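Local structure of protein Tube (Drosophila melanogaster, 1D2Z) at residues W32-S37 with A117-A122; K41-Q46 with V107-Q112; F64-Q69 with I92-T97; K96-G99 with R104-V107; V126-D129 with S134-A137. The protein recruits the kinase Pelle to the plasma membrane through its Death domain, the part in this chain, and activates it in Toll signalling for embryonic dorsoventral polarity. All coordinates share one frame; numbering follows the deposited sequence.

All five contacts lie in one all-helical Death domain. Along the chain, interactions 2, 3 and 4 are nested in the loop closed by interaction 1, and interaction 5 follows. Interaction 4 closes the loop between helix 87-96 and helix 107-116. It shares K96 and T97 with interaction 3 and V107 with interaction 2, whose centre is about 8 Å from its own. Interactions 1 and 5 both use helix 120-130. Interactions 3 and 5 are farthest apart, with centres about 24 Å from each other. L110 of helix 107-116 packs on L35 of interaction 1, W95 of interaction 3 and V126 of interaction 5, so these share one core. Interaction 1 also borders the bound Pelle Death domain.

Interaction 1 of 5, residues W32-S37 with A117-A122; sequences WRKLMS and AELFSA
L35 and L119 form the tight part of this contact. CD1 of L119 sits 3.8 Å from CB of L35 and 4.1 Å from N of L35, so one methyl rests against the root of the leucine and the adjoining helix backbone. L119 has CG anti to its carbonyl carbon (chi1 -54°), which sends both methyls to helix 31-38. The rest of L35 is buried among M91, L110, L113 and L114. No hydrogen bond crosses between the segments here.

A Schellman motif places L119. It ends helix 107-116, with E118 at positive phi (60°) as the C-prime residue. L119 then centres an inverse gamma turn and takes the N-cap position of helix 120-130. The corner between two helices of the six-helix Death domain bundle is thus laid against a third.

The packing is looser toward K34 and A117, which are partly exposed, unlike the buried L35 and L119. This lysine is extended beyond CG and crosses L119 obliquely, its CD 4.1 Å from CD2 of L119. A117 adds a lighter touch, with its CB 4.5 Å from O of K34. Beyond CD the K34 chain leaves L119, and NZ is hydrogen-bonded to OE1 of Q72 of the Pelle chain, the neighbour on this side. S121 bonds through OG to G71 O of that chain, and Q72 of Pelle also donates to E118 O.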
# COMPACT_ATOMS: atom_id res chain seq x y z
N TRP B 32 4.43 0.44 -7.50
CA TRP B 32 5.72 -0.15 -7.87
C TRP B 32 6.73 0.96 -8.14
O TRP B 32 7.93 0.79 -7.87
CB TRP B 32 5.58 -1.06 -9.10
CG TRP B 32 5.08 -0.36 -10.33
CD1 TRP B 32 3.78 -0.19 -10.70
CD2 TRP B 32 5.88 0.24 -11.36
NE1 TRP B 32 3.72 0.48 -11.90
CE2 TRP B 32 4.99 0.76 -12.32
CE3 TRP B 32 7.25 0.40 -11.55
CZ2 TRP B 32 5.43 1.42 -13.48
CZ3 TRP B 32 7.70 1.06 -12.70
CH2 TRP B 32 6.78 1.56 -13.65
N ARG B 33 6.25 2.09 -8.64
CA ARG B 33 7.12 3.23 -8.92
C ARG B 33 7.74 3.77 -7.64
O ARG B 33 8.92 4.10 -7.60
CB ARG B 33 6.35 4.36 -9.63
CG ARG B 33 5.82 3.98 -10.99
CD ARG B 33 5.42 5.22 -11.79
NE ARG B 33 4.72 4.84 -13.02
CZ ARG B 33 3.47 5.20 -13.31
NH1 ARG B 33 2.78 5.96 -12.47
NH2 ARG B 33 2.89 4.75 -14.41
N LYS B 34 6.94 3.84 -6.58
CA LYS B 34 7.41 4.34 -5.29
C LYS B 34 8.50 3.43 -4.72
O LYS B 34 9.50 3.92 -4.19
CB LYS B 34 6.25 4.46 -4.31
CG LYS B 34 5.13 5.36 -4.80
CD LYS B 34 4.02 5.46 -3.77
CE LYS B 34 2.85 6.26 -4.30
NZ LYS B 34 1.83 6.50 -3.25
N LEU B 35 8.30 2.12 -4.81
CA LEU B 35 9.28 1.17 -4.31
C LEU B 35 10.56 1.24 -5.14
O LEU B 35 11.66 1.38 -4.60
CB LEU B 35 8.72 -0.26 -4.35
CG LEU B 35 9.70 -1.43 -4.13
CD1 LEU B 35 10.33 -1.37 -2.75
CD2 LEU B 35 8.96 -2.75 -4.32
N MET B 36 10.41 1.18 -6.46
CA MET B 36 11.55 1.20 -7.37
C MET B 36 12.44 2.42 -7.20
O MET B 36 13.66 2.31 -7.24
CB MET B 36 11.08 1.10 -8.82
CG MET B 36 12.21 0.92 -9.83
SD MET B 36 11.61 0.51 -11.47
CE MET B 36 13.17 0.35 -12.37
N SER B 37 11.80 3.56 -6.95
CA SER B 37 12.50 4.83 -6.78
C SER B 37 13.36 4.95 -5.53
O SER B 37 14.31 5.72 -5.51
CB SER B 37 11.50 5.99 -6.81
OG SER B 37 10.91 6.10 -8.10
N ALA B 117 8.48 3.12 2.25
CA ALA B 117 7.62 3.83 1.29
C ALA B 117 6.13 3.81 1.69
O ALA B 117 5.27 4.27 0.92
CB ALA B 117 7.80 3.23 -0.10
N GLU B 118 5.84 3.28 2.87
CA GLU B 118 4.48 3.18 3.40
C GLU B 118 3.52 2.36 2.54
O GLU B 118 2.31 2.62 2.51
CB GLU B 118 3.89 4.57 3.69
CG GLU B 118 4.71 5.38 4.69
CD GLU B 118 3.97 6.59 5.26
OE1 GLU B 118 3.17 7.23 4.54
OE2 GLU B 118 4.20 6.90 6.44
N LEU B 119 4.08 1.36 1.85
CA LEU B 119 3.30 0.46 1.00
C LEU B 119 2.87 -0.68 1.93
O LEU B 119 3.33 -1.82 1.81
CB LEU B 119 4.18 -0.05 -0.15
CG LEU B 119 4.85 1.07 -0.98
CD1 LEU B 119 5.72 0.47 -2.09
CD2 LEU B 119 3.79 2.00 -1.57
N PHE B 120 1.99 -0.35 2.87
CA PHE B 120 1.53 -1.30 3.87
C PHE B 120 0.73 -2.50 3.41
O PHE B 120 0.82 -3.56 4.03
CB PHE B 120 0.84 -0.56 5.03
CG PHE B 120 1.80 0.22 5.88
CD1 PHE B 120 2.72 -0.44 6.69
CD2 PHE B 120 1.83 1.61 5.82
CE1 PHE B 120 3.66 0.28 7.44
CE2 PHE B 120 2.76 2.33 6.57
CZ PHE B 120 3.68 1.67 7.37
N SER B 121 -0.01 -2.37 2.32
CA SER B 121 -0.77 -3.50 1.79
C SER B 121 0.21 -4.57 1.32
O SER B 121 0.04 -5.76 1.58
CB SER B 121 -1.65 -3.07 0.63
OG SER B 121 -3.00 -3.06 1.01
N ALA B 122 1.27 -4.13 0.64
CA ALA B 122 2.30 -5.03 0.15
C ALA B 122 3.13 -5.55 1.31
O ALA B 122 3.43 -6.75 1.39
CB ALA B 122 3.19 -4.31 -0.87

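Interaction 2 of 5, residues K41-Q46 with V107-Q112; sequences KGMDVQ and VGVLLQ
M43 and V109 meet tip to tip because of a bend at the sulfur. The M43 chain is straight as far as SD and then turns (chi3 -80°), which brings CE to 3.8 Å from CG1 of V109. SD lies a little farther from the same methyl, at 4.2 Å. V109 has CG1 anti to its backbone N (chi1 163°). This turns one methyl to M43 and leaves CG2 for V45.

V45 and V109 cross at about a right angle. CG1 of V45 is 4.0 Å from CG2 of V109. That CG2 also lies 3.6 Å from O of V45, a carbonyl that accepts a hydrogen bond from S49 OG. Replacing V109 by an alanine would probably leave M43 CE and V45 CG1 without their methyl partners and open a gap between the two segments.

One turn along, Q112 folds back on its own helix. NE2 donates to G108 O over 3.1 Å, from above the carbonyl plane. Q112 N reaches the same oxygen from the opposite face. NE2 also bonds to C48 O, and OE1 accepts from L54 N, so this amide ties helix 107-116 to the chain at and beyond helix 45-49. The loop after helix 31-38 and the start of helix 45-49 thus pack on V109 of helix 107-116, a buried apolar contact in the Death domain helical bundle.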
# COMPACT_ATOMS: atom_id res chain seq x y z
N LYS B 41 21.30 2.05 -3.57
CA LYS B 41 22.34 1.49 -4.41
C LYS B 41 23.43 0.86 -3.55
O LYS B 41 23.72 1.34 -2.45
CB LYS B 41 22.94 2.59 -5.29
CG LYS B 41 24.05 2.13 -6.22
CD LYS B 41 24.72 3.32 -6.88
CE LYS B 41 26.02 2.92 -7.55
NZ LYS B 41 26.79 4.11 -8.00
N GLY B 42 23.99 -0.24 -4.03
CA GLY B 42 25.08 -0.91 -3.33
C GLY B 42 24.85 -1.38 -1.91
O GLY B 42 25.70 -1.18 -1.05
N MET B 43 23.71 -2.02 -1.67
CA MET B 43 23.41 -2.54 -0.34
C MET B 43 24.07 -3.90 -0.13
O MET B 43 24.22 -4.68 -1.08
CB MET B 43 21.91 -2.75 -0.15
CG MET B 43 21.07 -1.51 0.03
SD MET B 43 19.37 -2.00 0.37
CE MET B 43 18.78 -2.36 -1.29
N ASP B 44 24.46 -4.17 1.11
CA ASP B 44 25.02 -5.46 1.48
C ASP B 44 23.73 -6.18 1.87
O ASP B 44 23.35 -6.23 3.04
CB ASP B 44 25.96 -5.31 2.68
CG ASP B 44 26.63 -6.63 3.08
OD1 ASP B 44 26.21 -7.71 2.62
OD2 ASP B 44 27.59 -6.57 3.88
N VAL B 45 23.01 -6.64 0.85
CA VAL B 45 21.73 -7.32 0.98
C VAL B 45 21.56 -8.28 2.14
O VAL B 45 20.60 -8.18 2.90
CB VAL B 45 21.35 -8.03 -0.33
CG1 VAL B 45 20.09 -8.85 -0.15
CG2 VAL B 45 21.13 -7.00 -1.42
N GLN B 46 22.49 -9.23 2.28
CA GLN B 46 22.41 -10.20 3.36
C GLN B 46 22.48 -9.53 4.73
O GLN B 46 21.71 -9.87 5.63
CB GLN B 46 23.51 -11.26 3.21
CG GLN B 46 23.29 -12.22 2.02
CD GLN B 46 22.01 -13.04 2.16
OE1 GLN B 46 21.68 -13.53 3.24
NE2 GLN B 46 21.28 -13.20 1.06
N VAL B 107 13.77 -11.03 0.47
CA VAL B 107 12.46 -10.77 1.07
C VAL B 107 12.56 -9.78 2.24
O VAL B 107 11.66 -8.96 2.44
CB VAL B 107 11.81 -12.08 1.58
CG1 VAL B 107 10.53 -11.78 2.35
CG2 VAL B 107 11.50 -13.02 0.41
N GLY B 108 13.65 -9.87 3.00
CA GLY B 108 13.85 -9.00 4.15
C GLY B 108 14.12 -7.57 3.72
O GLY B 108 13.63 -6.63 4.34
N VAL B 109 14.90 -7.40 2.65
CA VAL B 109 15.21 -6.09 2.11
C VAL B 109 13.93 -5.50 1.50
O VAL B 109 13.65 -4.32 1.67
CB VAL B 109 16.34 -6.15 1.06
CG1 VAL B 109 16.37 -4.89 0.22
CG2 VAL B 109 17.68 -6.32 1.77
N LEU B 110 13.16 -6.34 0.81
CA LEU B 110 11.91 -5.89 0.20
C LEU B 110 10.94 -5.38 1.26
O LEU B 110 10.40 -4.29 1.15
CB LEU B 110 11.26 -7.02 -0.60
CG LEU B 110 9.79 -6.81 -0.99
CD1 LEU B 110 9.67 -5.73 -2.06
CD2 LEU B 110 9.19 -8.13 -1.50
N LEU B 111 10.76 -6.18 2.32
CA LEU B 111 9.85 -5.82 3.40
C LEU B 111 10.18 -4.46 4.01
O LEU B 111 9.30 -3.61 4.15
CB LEU B 111 9.85 -6.89 4.50
CG LEU B 111 9.02 -6.55 5.75
CD1 LEU B 111 7.57 -6.34 5.36
CD2 LEU B 111 9.14 -7.65 6.81
N GLN B 112 11.45 -4.25 4.35
CA GLN B 112 11.87 -2.99 4.94
C GLN B 112 11.72 -1.80 3.99
O GLN B 112 11.37 -0.70 4.43
CB GLN B 112 13.29 -3.11 5.48
CG GLN B 112 13.36 -3.98 6.72
CD GLN B 112 14.77 -4.27 7.16
OE1 GLN B 112 15.32 -3.59 8.03
NE2 GLN B 112 15.38 -5.30 6.58

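Interaction 3 of 5, residues F64-Q69 with I92-T97; sequences FKYTAQ and IDEWKT
The aromatic contact joins Y66 to W95 as an offset edge-to-face pair. The edge of the tyrosine ring is turned toward the face of the indole, with the ring planes at 79°. The centroid of the Y66 ring lies 6.0 Å from that of the five-membered ring of W95. CE2 of Y66 comes to 4.0 Å from CD1 of W95. The hydroxyl reaches further and sits 3.4 Å from CA of W95, against the helix backbone. W95 has CG anti to its backbone N (chi1 -171°), which sets the indole beside that hydroxyl, with CD1 of W95 3.6 Å from OH of Y66. Its indole also packs on L11, I39, P105, L110 and L113.

The apolar shell around Y66 has further parts. CG of K65 lies over the centre of one face of the tyrosine ring. M36 of helix 31-38 packs against Y66 as well.

The polar contact runs through a water. It lies in the plane of the Y66 ring, at its edge, 2.9 Å from OH. The same water donates to OE2 of E94, also over 2.9 Å. E94 bends at chi2 (69°), which turns its carboxylate to the water.

Y66 therefore has two characters. Its ring is buried beside W95, while its hydroxyl is satisfied through a water and an exposed glutamate. A charged carboxylate would probably hold that water in place, and with it the hydroxyl end of the ring.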
# COMPACT_ATOMS: atom_id res chain seq x y z
N PHE B 64 20.73 6.06 -5.15
CA PHE B 64 19.67 5.12 -5.50
C PHE B 64 20.05 4.27 -6.70
O PHE B 64 20.72 4.74 -7.62
CB PHE B 64 18.37 5.88 -5.77
CG PHE B 64 17.83 6.58 -4.56
CD1 PHE B 64 17.12 5.88 -3.59
CD2 PHE B 64 18.06 7.94 -4.37
CE1 PHE B 64 16.66 6.51 -2.44
CE2 PHE B 64 17.61 8.58 -3.22
CZ PHE B 64 16.91 7.87 -2.26
N LYS B 65 19.61 3.01 -6.69
CA LYS B 65 19.91 2.08 -7.78
C LYS B 65 19.32 2.50 -9.12
O LYS B 65 20.02 2.52 -10.14
CB LYS B 65 19.42 0.67 -7.43
CG LYS B 65 19.61 -0.33 -8.55
CD LYS B 65 20.08 -1.68 -8.04
CE LYS B 65 20.61 -2.52 -9.20
NZ LYS B 65 21.31 -3.75 -8.74
N TYR B 66 18.03 2.82 -9.12
CA TYR B 66 17.34 3.22 -10.34
C TYR B 66 17.00 4.71 -10.34
O TYR B 66 16.96 5.35 -9.30
CB TYR B 66 16.06 2.40 -10.49
CG TYR B 66 16.26 0.91 -10.51
CD1 TYR B 66 16.84 0.28 -11.61
CD2 TYR B 66 15.85 0.11 -9.44
CE1 TYR B 66 17.00 -1.11 -11.65
CE2 TYR B 66 16.01 -1.27 -9.47
CZ TYR B 66 16.59 -1.87 -10.58
OH TYR B 66 16.75 -3.24 -10.61
N THR B 67 16.77 5.25 -11.54
CA THR B 67 16.41 6.65 -11.70
C THR B 67 15.00 6.71 -12.29
O THR B 67 14.42 5.68 -12.63
CB THR B 67 17.36 7.38 -12.67
OG1 THR B 67 17.28 6.77 -13.96
CG2 THR B 67 18.79 7.33 -12.17
N ALA B 68 14.48 7.92 -12.46
CA ALA B 68 13.15 8.10 -13.04
C ALA B 68 13.12 7.57 -14.47
O ALA B 68 12.05 7.28 -15.01
CB ALA B 68 12.76 9.57 -13.00
N GLN B 69 14.31 7.41 -15.05
CA GLN B 69 14.45 6.91 -16.42
C GLN B 69 14.31 5.40 -16.49
O GLN B 69 13.74 4.86 -17.44
CB GLN B 69 15.80 7.35 -17.00
CG GLN B 69 16.05 8.85 -16.92
CD GLN B 69 17.22 9.31 -17.78
OE1 GLN B 69 18.23 8.62 -17.90
NE2 GLN B 69 17.08 10.49 -18.39
N ILE B 92 9.88 -6.19 -10.79
CA ILE B 92 10.52 -7.21 -9.95
C ILE B 92 11.41 -8.14 -10.78
O ILE B 92 12.50 -8.48 -10.34
CB ILE B 92 9.46 -7.98 -9.12
CG1 ILE B 92 8.77 -7.00 -8.15
CG2 ILE B 92 10.11 -9.11 -8.32
CD1 ILE B 92 7.56 -7.55 -7.45
N ASP B 93 10.97 -8.51 -11.99
CA ASP B 93 11.77 -9.38 -12.86
C ASP B 93 13.14 -8.76 -13.11
O ASP B 93 14.16 -9.45 -13.14
CB ASP B 93 11.07 -9.62 -14.21
CG ASP B 93 9.88 -10.54 -14.11
OD1 ASP B 93 9.81 -11.36 -13.17
OD2 ASP B 93 9.00 -10.45 -14.99
N GLU B 94 13.15 -7.44 -13.29
CA GLU B 94 14.39 -6.71 -13.52
C GLU B 94 15.22 -6.61 -12.24
O GLU B 94 16.42 -6.84 -12.25
CB GLU B 94 14.06 -5.30 -14.04
CG GLU B 94 15.26 -4.40 -14.30
CD GLU B 94 16.11 -4.86 -15.48
OE1 GLU B 94 15.53 -5.25 -16.52
OE2 GLU B 94 17.35 -4.80 -15.37
N TRP B 95 14.55 -6.29 -11.13
CA TRP B 95 15.23 -6.13 -9.84
C TRP B 95 15.79 -7.43 -9.25
O TRP B 95 16.93 -7.46 -8.81
CB TRP B 95 14.29 -5.46 -8.83
CG TRP B 95 14.94 -5.05 -7.53
CD1 TRP B 95 16.24 -4.69 -7.34
CD2 TRP B 95 14.31 -4.99 -6.24
NE1 TRP B 95 16.47 -4.42 -6.01
CE2 TRP B 95 15.30 -4.59 -5.31
CE3 TRP B 95 13.01 -5.24 -5.78
CZ2 TRP B 95 15.03 -4.44 -3.94
CZ3 TRP B 95 12.74 -5.09 -4.42
CH2 TRP B 95 13.75 -4.69 -3.52
N LYS B 96 14.99 -8.50 -9.27
CA LYS B 96 15.39 -9.79 -8.71
C LYS B 96 16.68 -10.39 -9.27
O LYS B 96 17.38 -11.12 -8.56
CB LYS B 96 14.25 -10.81 -8.88
CG LYS B 96 14.08 -11.30 -10.31
CD LYS B 96 12.86 -12.18 -10.48
CE LYS B 96 12.81 -12.73 -11.90
NZ LYS B 96 11.53 -13.44 -12.15
N THR B 97 16.99 -10.10 -10.53
CA THR B 97 18.19 -10.62 -11.17
C THR B 97 19.33 -9.61 -11.16
O THR B 97 20.44 -9.91 -11.61
CB THR B 97 17.92 -11.01 -12.65
OG1 THR B 97 17.62 -9.84 -13.41
CG2 THR B 97 16.76 -11.99 -12.75
O HOH W 1 18.43 -4.14 -12.76

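Interaction 4 of 5, residues K96-G99 with R104-V107; sequences KTSG and RPTV
R104 wraps across the backbone of K96-G99, closing the loop that joins helix 87-96 to helix 107-116 in the Death domain fold. From CB its chain bends at chi2 (-79°), which lays the side chain over a row of carbonyls. CG passes near S98 O. CD is in closer touch, 3.2 Å from S98 O and 3.5 Å from K96 O. NE is buried by the contact and has no hydrogen-bond partner in the model. Beyond it, T97 O lies over the centre of one face of the guanidinium, 3.5 Å above its plane. NH1 at the tip gives a weak bond to S98 O, 3.3 Å long and bent to 127°. It also comes to 2.7 Å from G99 O.

The gathered carbonyl oxygens would probably suit the arginine's positive charge. An alanine in place of R104 removes the guanidinium, which would probably leave S98 O without its weak donor, T97 O without its positively charged cover and the loop freer to move. At the backbone angles of G99 a CB would collide with S98 O and crowd R104 N.

The charged end of K96 points elsewhere and pairs with D93. OG of S98 bonds to W95 O. Past R104, T106 N-caps helix 107-116, and its OG1 meets S49 OG. P105 touches K96 with one corner of its ring, CG of P105 3.8 Å from CA of K96. A water bridges the same two residues, donating to K96 O at 2.7 Å and to P105 O at 2.9 Å.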
# COMPACT_ATOMS: atom_id res chain seq x y z
N LYS B 96 14.99 -8.50 -9.27
CA LYS B 96 15.39 -9.79 -8.71
C LYS B 96 16.68 -10.39 -9.27
O LYS B 96 17.38 -11.12 -8.56
CB LYS B 96 14.25 -10.81 -8.88
CG LYS B 96 14.08 -11.30 -10.31
CD LYS B 96 12.86 -12.18 -10.48
CE LYS B 96 12.81 -12.73 -11.90
NZ LYS B 96 11.53 -13.44 -12.15
N THR B 97 16.99 -10.10 -10.53
CA THR B 97 18.19 -10.62 -11.17
C THR B 97 19.33 -9.61 -11.16
O THR B 97 20.44 -9.91 -11.61
CB THR B 97 17.92 -11.01 -12.65
OG1 THR B 97 17.62 -9.84 -13.41
CG2 THR B 97 16.76 -11.99 -12.75
N SER B 98 19.05 -8.41 -10.67
CA SER B 98 20.04 -7.34 -10.63
C SER B 98 21.15 -7.59 -9.62
O SER B 98 21.02 -8.43 -8.72
CB SER B 98 19.38 -5.99 -10.36
OG SER B 98 18.89 -5.90 -9.04
N GLY B 99 22.24 -6.84 -9.77
CA GLY B 99 23.37 -6.98 -8.87
C GLY B 99 24.36 -8.03 -9.31
O GLY B 99 24.26 -8.57 -10.41
N ARG B 104 21.83 -9.32 -4.95
CA ARG B 104 20.50 -9.81 -5.31
C ARG B 104 19.54 -9.53 -4.15
O ARG B 104 19.73 -10.04 -3.05
CB ARG B 104 20.54 -11.32 -5.56
CG ARG B 104 21.44 -11.76 -6.69
CD ARG B 104 20.79 -11.54 -8.04
NE ARG B 104 21.49 -12.27 -9.10
CZ ARG B 104 22.66 -11.91 -9.61
NH1 ARG B 104 23.28 -10.82 -9.18
NH2 ARG B 104 23.22 -12.64 -10.56
N PRO B 105 18.47 -8.76 -4.40
CA PRO B 105 17.49 -8.43 -3.36
C PRO B 105 16.82 -9.64 -2.71
O PRO B 105 16.57 -10.65 -3.36
CB PRO B 105 16.49 -7.55 -4.11
CG PRO B 105 16.58 -8.05 -5.52
CD PRO B 105 18.06 -8.19 -5.70
N THR B 106 16.51 -9.49 -1.43
CA THR B 106 15.87 -10.53 -0.64
C THR B 106 14.52 -10.07 -0.09
O THR B 106 14.18 -8.89 -0.14
CB THR B 106 16.76 -10.92 0.56
OG1 THR B 106 17.07 -9.75 1.32
CG2 THR B 106 18.05 -11.59 0.08
N VAL B 107 13.77 -11.03 0.47
CA VAL B 107 12.46 -10.77 1.07
C VAL B 107 12.56 -9.78 2.24
O VAL B 107 11.66 -8.96 2.44
CB VAL B 107 11.81 -12.08 1.58
CG1 VAL B 107 10.53 -11.78 2.35
CG2 VAL B 107 11.50 -13.02 0.41
O HOH W 2 16.75 -11.84 -6.01

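Interaction 5 of 5, residues V126-D129 with S134-A137; sequences VALD and STPA
A127 meets one flat group, the peptide between S134 and T135, and beside it the puckered ring of P136. CB of A127 lies off one face of the peptide, toward its oxygen end, 3.8 Å from S134 O. The proline ring offers its CD corner, 4.0 Å from the same CB. At CG that ring is touched by F120. CB of A127 is also 4.3 Å from CA of T135, so this one methyl touches three residues in a row.

L128 and T135 form the second part of the contact. CD1 of L128 is 3.7 Å from CG2 of T135, and CG of L128 is 3.8 Å from that methyl. T135 has CG2 anti to its carbonyl carbon (OG1 at chi1 58°), which turns the methyl rather than the hydroxyl to the leucine. CD2 of L128 reaches back to CA of S134, at 4.5 Å. L128, S134 and T135 are exposed in the assembly, so this half lies at the surface, while A127 is buried.

No hydrogen bond joins the two segments, but A127 and E133, just before S134, share a backbone one.

The contact folds the chain back along the helix it has just left. The nearest CA pairs are A127 with T135 and L128 with S134, so the chain runs back roughly against the helix. P136 continues onto A123 and D124 of helix 120-130 and reaches V115 of helix 107-116. V126 packs on V107, L110 and L114 of that helix and on L22 of helix 16-27.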
# COMPACT_ATOMS: atom_id res chain seq x y z
N VAL B 126 3.70 -9.42 2.54
CA VAL B 126 5.02 -10.04 2.63
C VAL B 126 5.28 -10.57 4.04
O VAL B 126 5.84 -11.66 4.20
CB VAL B 126 6.14 -9.05 2.20
CG1 VAL B 126 7.51 -9.61 2.56
CG2 VAL B 126 6.05 -8.78 0.69
N ALA B 127 4.87 -9.82 5.05
CA ALA B 127 5.08 -10.23 6.44
C ALA B 127 4.30 -11.49 6.78
O ALA B 127 4.86 -12.46 7.29
CB ALA B 127 4.71 -9.10 7.39
N LEU B 128 3.00 -11.48 6.48
CA LEU B 128 2.14 -12.61 6.78
C LEU B 128 2.36 -13.83 5.88
O LEU B 128 2.81 -14.88 6.34
CB LEU B 128 0.67 -12.18 6.71
CG LEU B 128 0.22 -11.15 7.75
CD1 LEU B 128 -1.16 -10.61 7.41
CD2 LEU B 128 0.22 -11.81 9.13
N ASP B 129 2.07 -13.66 4.59
CA ASP B 129 2.19 -14.74 3.62
C ASP B 129 3.59 -15.31 3.39
O ASP B 129 3.76 -16.53 3.33
CB ASP B 129 1.58 -14.29 2.28
CG ASP B 129 1.31 -15.45 1.34
OD1 ASP B 129 2.22 -15.83 0.58
OD2 ASP B 129 0.17 -15.98 1.36
N SER B 134 4.10 -11.11 12.06
CA SER B 134 3.00 -10.18 12.25
C SER B 134 3.24 -8.92 11.42
O SER B 134 4.39 -8.56 11.13
CB SER B 134 2.83 -9.82 13.73
OG SER B 134 4.06 -9.38 14.29
N THR B 135 2.16 -8.26 11.02
CA THR B 135 2.25 -7.06 10.20
C THR B 135 3.08 -5.96 10.87
O THR B 135 3.03 -5.78 12.08
CB THR B 135 0.84 -6.53 9.86
OG1 THR B 135 0.12 -6.25 11.06
CG2 THR B 135 0.08 -7.57 9.04
N PRO B 136 3.90 -5.24 10.08
CA PRO B 136 4.75 -4.17 10.61
C PRO B 136 3.95 -3.06 11.29
O PRO B 136 2.78 -2.84 10.97
CB PRO B 136 5.49 -3.67 9.37
CG PRO B 136 4.53 -3.95 8.25
CD PRO B 136 4.04 -5.34 8.61
N ALA B 137 4.60 -2.36 12.22
CA ALA B 137 3.97 -1.26 12.95
C ALA B 137 3.71 -0.06 12.04
O ALA B 137 4.44 0.17 11.07
CB ALA B 137 4.86 -0.85 14.13